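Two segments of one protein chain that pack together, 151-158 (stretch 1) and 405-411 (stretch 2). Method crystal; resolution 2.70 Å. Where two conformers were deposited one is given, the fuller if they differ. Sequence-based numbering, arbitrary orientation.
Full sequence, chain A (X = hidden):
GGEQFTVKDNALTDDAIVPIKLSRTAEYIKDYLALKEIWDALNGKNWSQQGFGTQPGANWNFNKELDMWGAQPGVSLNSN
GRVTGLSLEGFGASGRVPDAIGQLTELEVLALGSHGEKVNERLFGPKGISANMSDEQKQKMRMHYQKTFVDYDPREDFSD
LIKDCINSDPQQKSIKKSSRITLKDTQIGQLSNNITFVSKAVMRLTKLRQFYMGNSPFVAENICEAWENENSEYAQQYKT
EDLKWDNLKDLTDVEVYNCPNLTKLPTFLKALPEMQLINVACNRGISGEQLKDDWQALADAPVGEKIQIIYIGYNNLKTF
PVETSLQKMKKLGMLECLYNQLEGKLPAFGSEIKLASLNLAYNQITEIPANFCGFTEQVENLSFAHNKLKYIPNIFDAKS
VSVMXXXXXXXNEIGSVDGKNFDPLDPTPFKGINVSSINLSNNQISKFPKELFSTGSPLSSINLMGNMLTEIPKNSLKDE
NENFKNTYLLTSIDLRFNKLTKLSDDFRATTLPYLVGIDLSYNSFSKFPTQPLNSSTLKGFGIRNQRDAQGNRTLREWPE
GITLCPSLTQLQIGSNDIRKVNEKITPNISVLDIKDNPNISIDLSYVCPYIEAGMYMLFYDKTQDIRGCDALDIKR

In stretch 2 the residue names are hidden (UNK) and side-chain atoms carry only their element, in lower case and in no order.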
# COMPACT_ATOMS: atom_id res chain seq x y z
N ASP A 151 1.16 -1.46 -0.26
CA ASP A 151 2.42 -0.97 0.31
C ASP A 151 3.08 0.06 -0.56
O ASP A 151 3.13 -0.10 -1.79
CB ASP A 151 3.41 -2.11 0.55
CG ASP A 151 3.13 -2.93 1.78
OD1 ASP A 151 2.40 -2.42 2.69
OD2 ASP A 151 3.68 -4.05 1.88
N TYR A 152 3.56 1.13 0.11
CA TYR A 152 4.22 2.30 -0.49
C TYR A 152 5.08 3.01 0.58
O TYR A 152 4.68 3.05 1.76
CB TYR A 152 3.12 3.23 -1.04
CG TYR A 152 3.56 4.44 -1.84
CD1 TYR A 152 4.00 4.32 -3.15
CD2 TYR A 152 3.33 5.73 -1.35
CE1 TYR A 152 4.32 5.44 -3.92
CE2 TYR A 152 3.64 6.86 -2.11
CZ TYR A 152 4.12 6.71 -3.40
OH TYR A 152 4.42 7.83 -4.13
N ASP A 153 6.25 3.57 0.18
CA ASP A 153 7.08 4.33 1.11
C ASP A 153 6.72 5.83 1.00
O ASP A 153 7.02 6.45 -0.03
CB ASP A 153 8.58 4.08 0.87
CG ASP A 153 9.53 4.67 1.91
OD1 ASP A 153 9.04 5.25 2.93
OD2 ASP A 153 10.76 4.54 1.72
N PRO A 154 6.08 6.44 2.04
CA PRO A 154 5.72 7.86 1.96
C PRO A 154 6.95 8.78 1.79
O PRO A 154 6.77 9.92 1.37
CB PRO A 154 4.99 8.12 3.28
CG PRO A 154 4.50 6.76 3.72
CD PRO A 154 5.60 5.84 3.31
N ARG A 155 8.20 8.27 2.05
CA ARG A 155 9.42 9.07 1.88
C ARG A 155 9.71 9.32 0.38
O ARG A 155 10.49 10.20 0.04
CB ARG A 155 10.62 8.43 2.58
CG ARG A 155 10.39 8.21 4.06
CD ARG A 155 11.54 7.50 4.73
NE ARG A 155 11.86 6.28 4.00
CZ ARG A 155 13.01 5.63 4.10
NH1 ARG A 155 13.97 6.07 4.90
NH2 ARG A 155 13.22 4.54 3.37
N GLU A 156 9.03 8.61 -0.51
CA GLU A 156 9.12 8.73 -1.97
C GLU A 156 8.89 10.19 -2.42
O GLU A 156 9.51 10.66 -3.38
CB GLU A 156 8.07 7.77 -2.61
CG GLU A 156 8.06 7.72 -4.13
CD GLU A 156 9.36 7.41 -4.84
OE1 GLU A 156 10.14 6.56 -4.34
OE2 GLU A 156 9.59 8.00 -5.92
N ASP A 157 8.02 10.90 -1.71
CA ASP A 157 7.64 12.28 -2.00
C ASP A 157 8.73 13.28 -1.65
O ASP A 157 8.56 14.47 -1.96
CB ASP A 157 6.35 12.66 -1.29
CG ASP A 157 5.15 12.06 -1.97
OD1 ASP A 157 5.17 11.95 -3.21
OD2 ASP A 157 4.17 11.73 -1.26
N PHE A 158 9.85 12.81 -1.06
CA PHE A 158 10.99 13.67 -0.81
C PHE A 158 11.67 13.97 -2.13
O PHE A 158 11.64 13.14 -3.03
CB PHE A 158 11.97 13.01 0.15
CG PHE A 158 11.59 13.13 1.58
CD1 PHE A 158 11.33 14.38 2.15
CD2 PHE A 158 11.64 12.03 2.42
CE1 PHE A 158 11.04 14.50 3.50
CE2 PHE A 158 11.36 12.15 3.78
CZ PHE A 158 11.04 13.39 4.30
N UNK A 405 7.76 3.57 10.92
CA UNK A 405 8.69 4.03 9.89
C UNK A 405 8.26 5.39 9.33
O UNK A 405 9.02 6.36 9.47
o UNK A 405 9.77 1.97 9.04
c UNK A 405 8.83 3.00 8.76
N UNK A 406 7.05 5.49 8.73
CA UNK A 406 6.53 6.72 8.12
C UNK A 406 5.00 6.76 8.10
O UNK A 406 4.35 5.72 7.94
c UNK A 406 7.05 6.85 6.69
N UNK A 407 4.43 7.96 8.19
CA UNK A 407 2.98 8.15 8.12
C UNK A 407 2.69 9.16 7.00
O UNK A 407 3.39 10.17 6.86
c UNK A 407 0.35 8.12 10.84
c UNK A 407 0.87 8.43 9.50
c UNK A 407 2.39 8.55 9.49
c UNK A 407 2.91 9.91 10.02
N UNK A 408 1.73 8.83 6.13
CA UNK A 408 1.44 9.68 4.98
C UNK A 408 0.15 10.42 5.20
O UNK A 408 -0.93 9.81 5.28
o UNK A 408 1.30 10.85 2.39
o UNK A 408 1.88 8.99 1.37
c UNK A 408 1.54 9.62 2.40
c UNK A 408 1.38 8.85 3.70
N UNK A 409 0.26 11.76 5.32
CA UNK A 409 -0.89 12.68 5.43
C UNK A 409 -0.94 13.63 4.21
O UNK A 409 -1.70 14.60 4.23
c UNK A 409 -0.86 13.49 6.73
c UNK A 409 -2.31 12.28 8.38
c UNK A 409 -0.16 11.78 10.05
c UNK A 409 -1.05 12.71 8.00
c UNK A 409 -2.49 11.57 9.57
c UNK A 409 -1.42 11.32 10.39
c UNK A 409 0.02 12.48 8.86
N UNK A 410 -0.15 13.32 3.15
CA UNK A 410 -0.08 14.17 1.94
C UNK A 410 -1.43 14.24 1.20
O UNK A 410 -2.27 13.33 1.29
o UNK A 410 0.77 12.55 0.25
c UNK A 410 1.04 13.72 0.99
N UNK A 411 -1.65 15.36 0.49
CA UNK A 411 -2.84 15.63 -0.29
C UNK A 411 -4.07 15.59 0.57
O UNK A 411 -4.93 14.74 0.41
c UNK A 411 -2.98 14.66 -1.44
c UNK A 411 -0.56 15.52 -4.90
o UNK A 411 0.17 15.76 -6.03
c UNK A 411 -2.11 15.00 -2.62
c UNK A 411 -2.55 15.90 -3.59
c UNK A 411 -0.11 14.60 -3.95
c UNK A 411 -0.88 14.36 -2.81
c UNK A 411 -1.77 16.18 -4.72

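Position 405 carries one side-chain carbon and then one oxygen, with no branch. Its CA-to-CB bond points toward stretch 1, yet the nearest approach, CB of 405 to OD1 of Asp153, is 6.3 Å, too far for contact. A single carbon bearing a hydroxyl is serine, Ser405. It sits where the chain turns a corner, a place that a small polar side chain fits easily.

Position 406 has a single side-chain carbon, pointing toward stretch 1. This CB lies 3.8 Å from CD of Pro154, an apolar contact, and 4.5 Å from CG of Arg155. One carbon and nothing more is alanine, Ala406. The short methyl lets the strand and the proline ring approach closely while still covering apolar surface.

At 407 there are four carbons, forked at the first, with one arm two carbons long. The CA-to-CB bond points away from stretch 1, as expected for alternation along a strand, and CB, its nearest side-chain atom, is 6.4 Å from CG of Pro154. This is isoleucine, Ile407, whose beta-branched shape suits an extended backbone and whose apolar bulk suits a buried site. Its backbone O, 4.4 Å from CB of Pro154, is what meets the other stretch.

Position 408 points toward stretch 1 again, with two carbons, the second carrying two oxygens. Its CB is 3.7 Å from CB of Pro154. The short carboxylate identifies aspartate, Asp408. Its OD2 lies 4.4 Å from CE2 of Tyr152, at the ring edge and near its plane.

Position 409 shows one carbon followed by a six-carbon ring without oxygen: phenylalanine, Phe409. It is out of reach of stretch 1, and its wholly apolar ring is at home in a buried setting.

Position 410, one carbon and one oxygen, points toward stretch 1; the oxygen is 3.8 Å from OD2 of Asp157. It is serine, Ser410. Its OG donates to OD1 of Asp408 at 2.8 Å, and its backbone N reaches the same OD1 at 3.0 Å, so the buried carboxylate gains two donors from its own stretch.

Position 411 has one carbon and a six-carbon ring bearing an oxygen, and makes no contact with stretch 1; it is tyrosine, Tyr411. It is exposed, where its hydroxyl can meet solvent.

The contact centres on Pro154, packed against Ala406 and Asp408 on the same side of the strand. No hydrogen bond crosses. OD2 of Asp157 and OD2 of Asp408, like charges, stand 4.4 Å apart, while OD2 of Asp157 is hydrogen-bonded elsewhere in the structure. Packing, rather than polar pairing, joins the stretches.

Stretch 2 405-411: SAIDFSY
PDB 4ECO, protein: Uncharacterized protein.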